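Local coordinates for hypothetical protein (Streptococcus pneumoniae, PDB 2HIY), which is of unknown function but belongs to the conserved bacterial DUF1697 family and pairs two four-stranded antiparallel sheets of ferredoxin-like topology in one chain, at residues Leu9-Asn15 and Asn44-Ile48; Lys19-Val23 and Tyr71-Gln75; Gly35-Val39 and Phe49-Ile53; Leu80-Glu86 and Ile177-Lys182; Asp99-Lys103 and Lys142-Tyr148. All blocks are in the same frame, centred on the assembly; numbering follows the deposited sequence.

Interaction 1 (Leu9-Asn15 and Asn44-Ile48); sequences LLVRGIN and NSGNI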
# COMPACT_ATOMS: atom_id res chain seq x y z
N LEU D 9 1.71 -30.73 1.29
CA LEU D 9 2.94 -30.01 1.54
C LEU D 9 2.59 -28.53 1.56
O LEU D 9 2.18 -27.98 0.53
CB LEU D 9 3.90 -30.31 0.38
CG LEU D 9 5.22 -29.52 0.34
CD1 LEU D 9 6.06 -29.73 1.61
CD2 LEU D 9 6.01 -29.96 -0.93
N LEU D 10 2.72 -27.90 2.72
CA LEU D 10 2.31 -26.50 2.90
C LEU D 10 3.52 -25.68 3.23
O LEU D 10 4.33 -26.07 4.08
CB LEU D 10 1.28 -26.39 4.04
CG LEU D 10 0.14 -27.40 4.00
CD1 LEU D 10 -0.72 -27.13 5.25
CD2 LEU D 10 -0.68 -27.31 2.72
N VAL D 11 3.67 -24.54 2.57
CA VAL D 11 4.81 -23.68 2.84
C VAL D 11 4.32 -22.27 3.16
O VAL D 11 3.25 -21.86 2.74
CB VAL D 11 5.84 -23.69 1.70
CG1 VAL D 11 6.40 -25.10 1.45
CG2 VAL D 11 5.23 -23.16 0.43
N ARG D 12 5.10 -21.54 3.95
CA ARG D 12 4.75 -20.17 4.27
C ARG D 12 5.66 -19.20 3.54
O ARG D 12 6.78 -19.57 3.12
CB ARG D 12 4.93 -19.94 5.78
CG ARG D 12 6.38 -20.06 6.22
CD ARG D 12 6.86 -19.08 7.30
NE ARG D 12 6.11 -17.84 7.43
CZ ARG D 12 6.53 -16.63 7.05
NH1 ARG D 12 5.73 -15.59 7.25
NH2 ARG D 12 7.71 -16.45 6.49
N GLY D 13 5.18 -17.98 3.40
CA GLY D 13 6.00 -16.87 2.99
C GLY D 13 6.26 -16.71 1.50
O GLY D 13 7.07 -15.87 1.12
N ILE D 14 5.59 -17.49 0.66
CA ILE D 14 5.87 -17.41 -0.78
C ILE D 14 4.91 -16.52 -1.55
O ILE D 14 3.78 -16.28 -1.11
CB ILE D 14 5.97 -18.82 -1.44
CG1 ILE D 14 4.62 -19.55 -1.54
CG2 ILE D 14 7.02 -19.67 -0.74
CD1 ILE D 14 4.65 -20.71 -2.55
N ASN D 15 5.38 -16.04 -2.69
CA ASN D 15 4.55 -15.25 -3.61
C ASN D 15 3.86 -14.06 -2.95
O ASN D 15 2.68 -13.80 -3.18
CB ASN D 15 3.53 -16.15 -4.31
CG ASN D 15 4.20 -17.13 -5.25
OD1 ASN D 15 5.19 -16.80 -5.89
ND2 ASN D 15 3.70 -18.36 -5.28
N ASN D 44 -2.01 -20.18 -4.81
CA ASN D 44 -0.63 -19.75 -5.06
C ASN D 44 0.17 -19.54 -3.78
O ASN D 44 1.36 -19.17 -3.84
CB ASN D 44 -0.62 -18.49 -5.95
CG ASN D 44 0.65 -18.35 -6.77
OD1 ASN D 44 1.25 -19.34 -7.20
ND2 ASN D 44 1.08 -17.10 -7.01
N SER D 45 -0.44 -19.82 -2.63
CA SER D 45 0.21 -19.55 -1.35
C SER D 45 1.11 -20.67 -0.88
O SER D 45 1.76 -20.55 0.16
CB SER D 45 -0.81 -19.27 -0.25
OG SER D 45 -1.67 -20.40 -0.04
N GLY D 46 1.15 -21.77 -1.62
CA GLY D 46 2.02 -22.87 -1.26
C GLY D 46 1.27 -24.03 -0.64
O GLY D 46 1.51 -24.39 0.52
N ASN D 47 0.40 -24.66 -1.43
CA ASN D 47 -0.41 -25.80 -1.00
C ASN D 47 -0.26 -26.83 -2.09
O ASN D 47 -0.87 -26.68 -3.18
CB ASN D 47 -1.89 -25.40 -0.87
CG ASN D 47 -2.07 -24.21 0.04
OD1 ASN D 47 -1.85 -24.32 1.24
ND2 ASN D 47 -2.43 -23.07 -0.53
N ILE D 48 0.59 -27.82 -1.84
CA ILE D 48 0.94 -28.85 -2.80
C ILE D 48 0.46 -30.19 -2.31
O ILE D 48 0.52 -30.47 -1.10
CB ILE D 48 2.50 -28.90 -3.01
CG1 ILE D 48 2.94 -27.66 -3.78
CG2 ILE D 48 2.94 -30.16 -3.77
CD1 ILE D 48 2.76 -27.79 -5.32
O HOH W 1 2.79 -18.49 1.29
O HOH W 2 3.82 -17.00 -8.57
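Residues L9-L10 and N47-I48 run antiparallel as the ends of the two central strands of the N-terminal sheet. L9 and I48 form a hydrogen-bonded pair, with L9 N to I48 O at 2.7 Å and I48 N to L9 O at 2.9 Å; L10 and N47 follow as a non-hydrogen-bonded pair. One more backbone bond, V11 N to G46 O at 3.0 Å, precedes the point where the two segments splay apart. There water 1 bridges them, accepting from I14 N (3.0 Å) and donating to S45 O (2.6 Å). G46 has phi/psi of 104/65 and packs against I14, whose CD1 is 3.6 Å from G46 CA; a CB there would collide with V11 CG2. L9 and I48 meet CB to CB at 3.9 Å on the face that carries helix 24-34, while L10 CD2 approaches N47 OD1 to 3.5 Å on the other face. N47 ND2 also donates to S45 OG at 2.8 Å. At the open end N15 ND2 donates to N44 O at 2.9 Å, and N15 OD1 accepts from V22 N. R169, from a strand of the second sheet, bonds to V11 O, G46 O and N47 OD1. The strand ends thus hand over from backbone pairing to side-chain and water bridges, and the guanidinium of R169 uses carbonyls at the parting to join the two sheets.

Interaction 2 (Lys19-Val23 and Tyr71-Gln75); sequences KNKVV and YPFIQ
F73, N20 and V22 carry most of this junction between two irregular loops. N20 takes a left-handed helical conformation (phi/psi 51/47), with K21 and V22 extended after it, and V23 is the N-cap of helix 24-34. Across from them Y71, the first residue beyond helix 56-70, opens a type I turn ending at I74, closed by I74 N to Y71 O at 2.9 Å. The nearest CA pair is N20 with F73, 6.4 Å apart. F73 has chi1 p, which lays its ring over N20: N20 CA is 3.6 Å from the ring centroid and 13° off its normal, a CH-pi contact, and N20 CB is 3.5 Å from F73 CD1. The two loops lie at the same end of the ferredoxin-like N-terminal half, one leading into its first helix and the other leaving its second. V22, with chi1 t, sets CG2 at the edge of the F73 ring, 3.8 Å from F73 CE1, and also 3.9 Å from Y71 CD1 and 4.2 Å from I74 CD1, while its CG1 lies over a face of the Y71 ring. N20 ND2 bonds to G13 O. Y71 OH bonds to E30 OE1 and accepts from water 3 at 2.8 Å; that water accepts from V23 N at 2.9 Å.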
# COMPACT_ATOMS: atom_id res chain seq x y z
N LYS D 19 8.47 -10.81 -3.93
CA LYS D 19 9.60 -11.75 -3.93
C LYS D 19 9.13 -13.14 -3.50
O LYS D 19 7.92 -13.41 -3.46
CB LYS D 19 10.75 -11.25 -3.05
CG LYS D 19 10.43 -11.20 -1.56
CD LYS D 19 11.64 -10.85 -0.71
CE LYS D 19 11.30 -10.96 0.77
NZ LYS D 19 10.32 -9.92 1.18
N ASN D 20 10.10 -14.00 -3.20
CA ASN D 20 9.84 -15.39 -2.83
C ASN D 20 8.92 -16.06 -3.84
O ASN D 20 7.97 -16.74 -3.48
CB ASN D 20 9.30 -15.51 -1.39
CG ASN D 20 10.31 -15.10 -0.34
OD1 ASN D 20 11.41 -14.62 -0.67
ND2 ASN D 20 9.97 -15.33 0.92
N LYS D 21 9.25 -15.86 -5.11
CA LYS D 21 8.39 -16.25 -6.21
C LYS D 21 8.53 -17.73 -6.51
O LYS D 21 9.61 -18.25 -6.70
CB LYS D 21 8.72 -15.44 -7.47
CG LYS D 21 7.77 -15.74 -8.63
CD LYS D 21 7.91 -14.75 -9.79
CE LYS D 21 7.12 -15.22 -11.01
NZ LYS D 21 7.47 -14.49 -12.27
N VAL D 22 7.38 -18.39 -6.56
CA VAL D 22 7.30 -19.79 -6.95
C VAL D 22 6.19 -19.90 -7.98
O VAL D 22 5.04 -19.51 -7.69
CB VAL D 22 6.99 -20.69 -5.75
CG1 VAL D 22 6.93 -22.17 -6.19
CG2 VAL D 22 8.01 -20.48 -4.63
N VAL D 23 6.52 -20.40 -9.16
CA VAL D 23 5.52 -20.61 -10.20
C VAL D 23 5.00 -22.03 -10.04
O VAL D 23 5.76 -22.99 -10.12
CB VAL D 23 6.13 -20.37 -11.59
CG1 VAL D 23 5.10 -20.66 -12.69
CG2 VAL D 23 6.62 -18.93 -11.71
N TYR D 71 14.64 -23.24 -3.99
CA TYR D 71 13.85 -22.15 -3.39
C TYR D 71 14.32 -21.93 -1.96
O TYR D 71 13.60 -22.26 -1.03
CB TYR D 71 12.34 -22.51 -3.37
CG TYR D 71 11.81 -22.79 -4.75
CD1 TYR D 71 11.53 -21.74 -5.63
CD2 TYR D 71 11.62 -24.11 -5.20
CE1 TYR D 71 11.07 -21.99 -6.93
CE2 TYR D 71 11.19 -24.37 -6.51
CZ TYR D 71 10.89 -23.32 -7.36
OH TYR D 71 10.44 -23.54 -8.65
N PRO D 72 15.51 -21.34 -1.79
CA PRO D 72 16.15 -21.29 -0.48
C PRO D 72 15.41 -20.43 0.55
O PRO D 72 15.72 -20.54 1.74
CB PRO D 72 17.57 -20.75 -0.77
CG PRO D 72 17.60 -20.42 -2.17
CD PRO D 72 16.36 -20.80 -2.87
N PHE D 73 14.47 -19.60 0.12
CA PHE D 73 13.61 -18.86 1.05
C PHE D 73 12.52 -19.73 1.67
O PHE D 73 11.82 -19.30 2.59
CB PHE D 73 12.99 -17.66 0.34
CG PHE D 73 12.38 -18.00 -1.00
CD1 PHE D 73 11.09 -18.53 -1.06
CD2 PHE D 73 13.08 -17.82 -2.20
CE1 PHE D 73 10.52 -18.87 -2.28
CE2 PHE D 73 12.50 -18.14 -3.41
CZ PHE D 73 11.21 -18.66 -3.45
N ILE D 74 12.34 -20.96 1.18
CA ILE D 74 11.41 -21.90 1.83
C ILE D 74 12.22 -22.65 2.89
O ILE D 74 12.97 -23.58 2.58
CB ILE D 74 10.76 -22.87 0.80
CG1 ILE D 74 9.91 -22.05 -0.20
CG2 ILE D 74 9.92 -23.94 1.53
CD1 ILE D 74 9.23 -22.86 -1.33
N GLN D 75 12.12 -22.18 4.13
CA GLN D 75 12.98 -22.63 5.21
C GLN D 75 12.26 -23.44 6.28
O GLN D 75 12.87 -23.85 7.28
CB GLN D 75 13.71 -21.42 5.82
CG GLN D 75 14.76 -20.87 4.86
CD GLN D 75 15.38 -19.57 5.28
OE1 GLN D 75 15.31 -19.17 6.44
NE2 GLN D 75 16.03 -18.90 4.32
O HOH W 3 9.14 -21.42 -9.86

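Interaction 3 (Gly35-Val39 and Phe49-Ile53); sequences GLEKV and FFTSI
A single antiparallel bridge joins the link between helix 24-34 and strand 39-41 to strand 47-52 of the ferredoxin-like N-terminal sheet. G35 leaves the helix in a Schellman motif (phi 111°), L36 and E37 are extended, and K38 turns the corner with left-handed angles of 51/50. E37 and T51 form the hydrogen-bonded pair, CA to CA 4.9 Å: E37 N donates to T51 O at 3.0 Å and T51 N to E37 O at 2.8 Å. Past the corner, V39 CA approaches F49 O to 3.2 Å as a CA-H...O contact. R6 NH2 bonds to K38 O and T51 OG1, and two waters meet further polar groups. Water 4 donates to G35 O (2.8 Å) and lies 2.7 Å from S52 OG; water 5 donates to E37 OE2 (2.8 Å) and accepts from I53 N (3.0 Å). On the side of helix 56-70, F50 has chi1 p and L36 is mt, placing L36 CD1 3.7 Å from the F50 ring centroid, 4° off its normal.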
# COMPACT_ATOMS: atom_id res chain seq x y z
N GLY D 35 10.48 -37.17 -8.16
CA GLY D 35 9.94 -38.51 -7.92
C GLY D 35 8.60 -38.57 -7.19
O GLY D 35 8.12 -39.66 -6.84
N LEU D 36 7.99 -37.42 -6.96
CA LEU D 36 6.67 -37.39 -6.31
C LEU D 36 5.64 -37.55 -7.39
O LEU D 36 5.86 -37.15 -8.54
CB LEU D 36 6.49 -36.08 -5.57
CG LEU D 36 7.62 -35.73 -4.60
CD1 LEU D 36 7.26 -34.51 -3.76
CD2 LEU D 36 7.99 -36.92 -3.71
N GLU D 37 4.50 -38.14 -7.05
CA GLU D 37 3.51 -38.49 -8.06
C GLU D 37 2.22 -37.73 -7.95
O GLU D 37 1.83 -37.29 -6.87
CB GLU D 37 3.21 -39.99 -8.00
CG GLU D 37 4.44 -40.84 -8.17
CD GLU D 37 4.16 -42.33 -8.06
OE1 GLU D 37 3.12 -42.77 -8.58
OE2 GLU D 37 4.98 -43.04 -7.45
N LYS D 38 1.54 -37.58 -9.08
CA LYS D 38 0.21 -36.97 -9.13
C LYS D 38 0.21 -35.62 -8.40
O LYS D 38 -0.64 -35.34 -7.53
CB LYS D 38 -0.85 -37.92 -8.58
CG LYS D 38 -1.04 -39.19 -9.43
CD LYS D 38 -2.36 -39.88 -9.06
CE LYS D 38 -2.75 -40.98 -10.05
NZ LYS D 38 -1.90 -42.20 -9.91
N VAL D 39 1.18 -34.79 -8.75
CA VAL D 39 1.41 -33.53 -8.05
C VAL D 39 0.38 -32.49 -8.48
O VAL D 39 0.22 -32.21 -9.66
CB VAL D 39 2.84 -32.99 -8.25
CG1 VAL D 39 3.07 -31.76 -7.38
CG2 VAL D 39 3.86 -34.06 -7.89
N PHE D 49 -0.00 -31.04 -3.23
CA PHE D 49 -0.45 -32.36 -2.89
C PHE D 49 0.25 -33.35 -3.81
O PHE D 49 0.43 -33.07 -5.00
CB PHE D 49 -1.98 -32.46 -3.03
CG PHE D 49 -2.68 -31.39 -2.26
CD1 PHE D 49 -3.04 -31.59 -0.92
CD2 PHE D 49 -2.82 -30.13 -2.81
CE1 PHE D 49 -3.61 -30.55 -0.17
CE2 PHE D 49 -3.37 -29.07 -2.08
CZ PHE D 49 -3.76 -29.29 -0.74
N PHE D 50 0.65 -34.47 -3.23
CA PHE D 50 1.33 -35.48 -4.04
C PHE D 50 1.13 -36.85 -3.41
O PHE D 50 0.73 -36.94 -2.24
CB PHE D 50 2.83 -35.15 -4.18
CG PHE D 50 3.60 -35.25 -2.90
CD1 PHE D 50 4.19 -36.46 -2.50
CD2 PHE D 50 3.80 -34.12 -2.11
CE1 PHE D 50 4.91 -36.56 -1.30
CE2 PHE D 50 4.52 -34.22 -0.92
CZ PHE D 50 5.09 -35.43 -0.52
N THR D 51 1.46 -37.88 -4.17
CA THR D 51 1.36 -39.23 -3.68
C THR D 51 2.75 -39.84 -3.69
O THR D 51 3.55 -39.60 -4.60
CB THR D 51 0.39 -40.04 -4.56
OG1 THR D 51 -0.88 -39.39 -4.53
CG2 THR D 51 0.23 -41.48 -4.07
N SER D 52 3.04 -40.63 -2.67
CA SER D 52 4.30 -41.33 -2.59
C SER D 52 4.23 -42.52 -1.65
O SER D 52 3.55 -42.46 -0.62
CB SER D 52 5.42 -40.39 -2.13
OG SER D 52 6.68 -41.05 -2.11
N ILE D 53 4.99 -43.55 -1.97
CA ILE D 53 5.15 -44.70 -1.10
C ILE D 53 6.49 -44.63 -0.35
O ILE D 53 6.78 -45.48 0.48
CB ILE D 53 5.03 -46.01 -1.94
CG1 ILE D 53 4.74 -47.23 -1.06
CG2 ILE D 53 6.25 -46.22 -2.80
CD1 ILE D 53 4.23 -48.43 -1.87
O HOH W 4 8.33 -40.70 -4.21
O HOH W 5 5.85 -43.28 -4.84

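Interaction 4 (Leu80-Glu86 and Ile177-Lys182); sequences LSLEDFE and IGQMLK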
# COMPACT_ATOMS: atom_id res chain seq x y z
N LEU D 80 1.98 -33.49 5.75
CA LEU D 80 1.03 -34.33 6.47
C LEU D 80 0.27 -35.21 5.51
O LEU D 80 0.06 -34.83 4.36
CB LEU D 80 0.06 -33.46 7.28
CG LEU D 80 -0.68 -32.40 6.49
CD1 LEU D 80 -2.15 -32.78 6.39
CD2 LEU D 80 -0.56 -31.11 7.26
N SER D 81 -0.20 -36.35 6.00
CA SER D 81 -0.90 -37.29 5.14
C SER D 81 -2.42 -37.14 5.23
O SER D 81 -2.95 -36.55 6.17
CB SER D 81 -0.53 -38.72 5.55
OG SER D 81 -1.01 -38.96 6.85
N LEU D 82 -3.12 -37.77 4.29
CA LEU D 82 -4.58 -37.87 4.38
C LEU D 82 -4.98 -38.52 5.71
O LEU D 82 -5.91 -38.04 6.37
CB LEU D 82 -5.14 -38.67 3.20
CG LEU D 82 -6.63 -39.04 3.25
CD1 LEU D 82 -7.55 -37.82 3.22
CD2 LEU D 82 -7.00 -40.05 2.14
N GLU D 83 -4.31 -39.61 6.10
CA GLU D 83 -4.62 -40.27 7.38
C GLU D 83 -4.51 -39.28 8.54
O GLU D 83 -5.40 -39.23 9.41
CB GLU D 83 -3.67 -41.46 7.61
CG GLU D 83 -3.87 -42.19 8.93
CD GLU D 83 -3.14 -43.52 9.01
OE1 GLU D 83 -2.44 -43.90 8.05
OE2 GLU D 83 -3.29 -44.22 10.04
N ASP D 84 -3.43 -38.49 8.55
CA ASP D 84 -3.20 -37.51 9.60
C ASP D 84 -4.36 -36.52 9.66
O ASP D 84 -4.85 -36.18 10.74
CB ASP D 84 -1.95 -36.65 9.32
CG ASP D 84 -0.62 -37.40 9.47
OD1 ASP D 84 -0.55 -38.44 10.18
OD2 ASP D 84 0.39 -36.88 8.89
N PHE D 85 -4.79 -36.05 8.49
CA PHE D 85 -5.82 -35.05 8.40
C PHE D 85 -7.17 -35.61 8.84
O PHE D 85 -7.92 -34.93 9.56
CB PHE D 85 -5.90 -34.46 6.98
CG PHE D 85 -6.55 -33.11 6.95
CD1 PHE D 85 -5.79 -31.98 7.25
CD2 PHE D 85 -7.90 -32.95 6.70
CE1 PHE D 85 -6.37 -30.70 7.25
CE2 PHE D 85 -8.48 -31.67 6.72
CZ PHE D 85 -7.71 -30.57 6.98
N GLU D 86 -7.46 -36.84 8.44
CA GLU D 86 -8.72 -37.45 8.83
C GLU D 86 -8.77 -37.65 10.34
O GLU D 86 -9.84 -37.50 10.97
CB GLU D 86 -8.91 -38.77 8.09
CG GLU D 86 -9.19 -38.58 6.62
CD GLU D 86 -9.47 -39.86 5.87
OE1 GLU D 86 -8.92 -40.93 6.23
OE2 GLU D 86 -10.24 -39.78 4.89
N ILE D 177 -7.75 -28.06 1.93
CA ILE D 177 -6.66 -29.02 2.10
C ILE D 177 -7.21 -30.43 2.32
O ILE D 177 -6.77 -31.37 1.68
CB ILE D 177 -5.67 -28.57 3.22
CG1 ILE D 177 -4.86 -27.37 2.74
CG2 ILE D 177 -4.74 -29.72 3.68
CD1 ILE D 177 -4.28 -26.49 3.86
N GLY D 178 -8.20 -30.58 3.18
CA GLY D 178 -8.77 -31.89 3.40
C GLY D 178 -9.44 -32.43 2.14
O GLY D 178 -9.32 -33.60 1.83
N GLN D 179 -10.11 -31.55 1.39
CA GLN D 179 -10.79 -31.98 0.16
C GLN D 179 -9.76 -32.41 -0.88
O GLN D 179 -9.94 -33.42 -1.59
CB GLN D 179 -11.66 -30.84 -0.36
CG GLN D 179 -12.91 -30.63 0.49
CD GLN D 179 -13.58 -29.28 0.28
OE1 GLN D 179 -13.30 -28.56 -0.69
NE2 GLN D 179 -14.49 -28.93 1.19
N MSE D 180 -8.67 -31.66 -0.98
CA MSE D 180 -7.63 -31.99 -1.97
C MSE D 180 -6.91 -33.28 -1.62
O MSE D 180 -6.44 -33.99 -2.53
CB MSE D 180 -6.63 -30.84 -2.12
CG MSE D 180 -7.18 -29.57 -2.77
SE MSE D 180 -7.45 -29.77 -4.67
CE MSE D 180 -5.58 -29.60 -5.20
N LEU D 181 -6.79 -33.60 -0.33
CA LEU D 181 -6.18 -34.85 0.14
C LEU D 181 -7.04 -36.07 -0.14
O LEU D 181 -6.52 -37.16 -0.35
CB LEU D 181 -5.89 -34.77 1.64
CG LEU D 181 -4.63 -34.03 2.08
CD1 LEU D 181 -4.65 -33.84 3.58
CD2 LEU D 181 -3.38 -34.82 1.67
N LYS D 182 -8.35 -35.87 -0.10
CA LYS D 182 -9.36 -36.93 -0.21
C LYS D 182 -9.66 -37.36 -1.64
O LYS D 182 -10.07 -38.50 -1.86
CB LYS D 182 -10.66 -36.48 0.45
CG LYS D 182 -10.72 -36.67 1.94
CD LYS D 182 -12.18 -36.71 2.42
CE LYS D 182 -12.32 -36.52 3.94
NZ LYS D 182 -11.44 -37.42 4.75
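The ring of F85 packs tightly against the backbone of G178, with F85 CE2 only 3.3 Å from G178 CA; an ideal CB at this position would sit 2.5 Å from that ring carbon, so the glycine makes the approach possible. The short helical segments 82-86 and 177-182 pass 9.8 Å apart at a signed crossing angle of -136°, running more nearly antiparallel than parallel. L181 gives up the most surface. Its CD1 reaches F85 CB at 3.7 Å and L80 CD1 at 3.9 Å, while L82 CD1 rests 3.8 Å from L181 CB and 3.6 Å from K182 CG. I177 CG2 extends the apolar patch to F85 CE1 at 4.0 Å. Toward the surface a salt bridge, E86 OE2 to K182 NZ at 2.7 Å, spans the two helices. Helix 82-89 starts directly from strand 78-81 with a capping box: D84 N donates to S81 OG and S81 N to D84 OD2, both at 3.0 Å. I177 and L181 also touch A8 and F49 of the neighbouring strands. This is a helix-on-sheet layer, in which the C-terminal helix covers the face of the ferredoxin-like N-terminal sheet opposite helices 24-34 and 56-70 and packs beside helix 82-89.

Interaction 5 (Asp99-Lys103 and Lys142-Tyr148); sequences DLARK and KFSEESY
A classic beta bulge starts the pairing of the two central strands of the second sheet, with A101 and R102 both facing K142. A101 is helical (phi/psi -61/-41) and R102 extended. R102 N donates to K142 O at 3.1 Å, K142 N to R102 O at 2.8 Å, and A101 N to F143 O at 3.2 Å. L100 CG meets F143 CD1 at 3.6 Å. Beyond K142 the chain folds back through an ST turn, S144 OG accepting from E146 N at 3.1 Å. R102, chi1 m and otherwise extended, forms a two-pronged salt bridge, NE to E145 OE2 at 3.0 Å and NH2 to E145 OE1 at 2.9 Å. Its guanidinium stacks on Y148 (chi1 t) as a cation-pi pair, R102 CZ 3.9 Å from the ring centroid. K142 NZ pairs with D104. Around this surface contact, strand 166-170 flanks strand 102-108, K142 makes a cation-pi contact with Y153 of helix 152-156, and Q116 and A119 from helix 114-122 of a third subunit pack on R102 and E145.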
# COMPACT_ATOMS: atom_id res chain seq x y z
N ASP D 99 -19.86 -19.48 13.49
CA ASP D 99 -19.61 -18.28 12.69
C ASP D 99 -18.79 -17.23 13.43
O ASP D 99 -19.22 -16.09 13.61
CB ASP D 99 -20.97 -17.69 12.28
CG ASP D 99 -20.85 -16.55 11.28
OD1 ASP D 99 -19.87 -16.52 10.50
OD2 ASP D 99 -21.76 -15.69 11.29
N LEU D 100 -17.58 -17.61 13.83
CA LEU D 100 -16.65 -16.66 14.45
C LEU D 100 -16.15 -15.76 13.35
O LEU D 100 -16.08 -16.16 12.18
CB LEU D 100 -15.46 -17.43 15.03
CG LEU D 100 -15.70 -18.01 16.42
CD1 LEU D 100 -16.69 -19.18 16.42
CD2 LEU D 100 -14.36 -18.50 16.96
N ALA D 101 -15.73 -14.56 13.73
CA ALA D 101 -15.29 -13.60 12.73
C ALA D 101 -14.10 -14.11 11.95
O ALA D 101 -14.02 -13.93 10.73
CB ALA D 101 -14.95 -12.26 13.34
N ARG D 102 -13.15 -14.75 12.64
CA ARG D 102 -11.95 -15.27 11.97
C ARG D 102 -11.58 -16.62 12.59
O ARG D 102 -11.57 -16.75 13.83
CB ARG D 102 -10.78 -14.30 12.11
CG ARG D 102 -11.11 -12.96 11.47
CD ARG D 102 -9.91 -12.20 11.18
NE ARG D 102 -10.23 -10.80 10.90
CZ ARG D 102 -9.30 -9.92 10.58
NH1 ARG D 102 -8.04 -10.32 10.45
NH2 ARG D 102 -9.63 -8.66 10.36
N LYS D 103 -11.22 -17.58 11.77
CA LYS D 103 -10.76 -18.89 12.23
C LYS D 103 -9.53 -19.27 11.44
O LYS D 103 -9.59 -19.27 10.22
CB LYS D 103 -11.83 -19.93 12.07
CG LYS D 103 -13.06 -19.69 12.97
CD LYS D 103 -14.14 -20.75 12.80
CE LYS D 103 -14.81 -20.64 11.42
NZ LYS D 103 -16.02 -21.51 11.30
N LYS D 142 -11.13 -16.20 16.53
CA LYS D 142 -11.31 -14.87 17.09
C LYS D 142 -12.77 -14.48 16.86
O LYS D 142 -13.29 -14.53 15.74
CB LYS D 142 -10.35 -13.88 16.39
CG LYS D 142 -8.85 -14.00 16.79
CD LYS D 142 -8.12 -15.24 16.30
CE LYS D 142 -8.13 -15.40 14.80
NZ LYS D 142 -7.21 -16.52 14.40
N PHE D 143 -13.46 -14.08 17.93
CA PHE D 143 -14.92 -13.99 17.86
C PHE D 143 -15.44 -12.84 17.06
O PHE D 143 -16.49 -12.99 16.41
CB PHE D 143 -15.53 -13.98 19.25
CG PHE D 143 -15.38 -15.29 19.96
CD1 PHE D 143 -16.18 -16.36 19.59
CD2 PHE D 143 -14.46 -15.46 20.97
CE1 PHE D 143 -16.05 -17.60 20.23
CE2 PHE D 143 -14.31 -16.71 21.63
CZ PHE D 143 -15.11 -17.77 21.23
N SER D 144 -14.75 -11.70 17.08
CA SER D 144 -15.38 -10.50 16.51
C SER D 144 -14.40 -9.56 15.86
O SER D 144 -13.31 -9.31 16.38
CB SER D 144 -16.11 -9.75 17.64
OG SER D 144 -16.64 -8.53 17.15
N GLU D 145 -14.81 -8.95 14.75
CA GLU D 145 -13.99 -7.91 14.16
C GLU D 145 -13.80 -6.72 15.10
O GLU D 145 -12.73 -6.09 15.07
CB GLU D 145 -14.62 -7.42 12.84
CG GLU D 145 -14.62 -8.49 11.71
CD GLU D 145 -13.24 -8.82 11.13
OE1 GLU D 145 -12.30 -8.03 11.32
OE2 GLU D 145 -13.10 -9.88 10.48
N GLU D 146 -14.78 -6.41 15.93
CA GLU D 146 -14.66 -5.24 16.81
C GLU D 146 -13.64 -5.41 17.94
O GLU D 146 -13.15 -4.41 18.48
CB GLU D 146 -16.02 -4.85 17.37
CG GLU D 146 -16.01 -3.71 18.39
CD GLU D 146 -16.33 -4.17 19.81
OE1 GLU D 146 -15.61 -5.05 20.34
OE2 GLU D 146 -17.32 -3.66 20.39
N SER D 147 -13.31 -6.66 18.30
CA SER D 147 -12.35 -6.92 19.35
C SER D 147 -11.07 -7.53 18.80
O SER D 147 -10.16 -7.81 19.58
CB SER D 147 -12.98 -7.88 20.35
OG SER D 147 -13.29 -9.08 19.64
N TYR D 148 -10.99 -7.74 17.49
CA TYR D 148 -9.88 -8.47 16.92
C TYR D 148 -8.51 -7.83 17.25
O TYR D 148 -7.53 -8.55 17.54
CB TYR D 148 -10.06 -8.61 15.40
CG TYR D 148 -8.90 -9.27 14.73
CD1 TYR D 148 -8.80 -10.65 14.74
CD2 TYR D 148 -7.85 -8.53 14.16
CE1 TYR D 148 -7.69 -11.29 14.17
CE2 TYR D 148 -6.76 -9.17 13.58
CZ TYR D 148 -6.69 -10.55 13.60
OH TYR D 148 -5.59 -11.21 13.05
O HOH W 6 -15.06 -11.48 9.76
O HOH W 7 -5.76 -12.44 10.76

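From the N terminus, interaction 1 closes the first loop, bringing 9-15 back to 44-48 around helix 24-34 and strand 39-41. Interactions 2 and 3 both begin within that loop and end beyond it, so each crosses interaction 1; interaction 3 itself falls wholly between the segments of interaction 2. N15 meets N20 and V22 where interactions 1 and 2 join, and I48 meets V39 where 1 and 3 do. Interaction 4 closes the widest loop, from 80-86 to the C-terminal helix, and encloses interaction 5, about 26 Å away between centres in the second sheet. Interaction 4 touches interaction 1 through I177 and L10, and interaction 3 through F49, so the C-terminal helix returns to the N-terminal sheet.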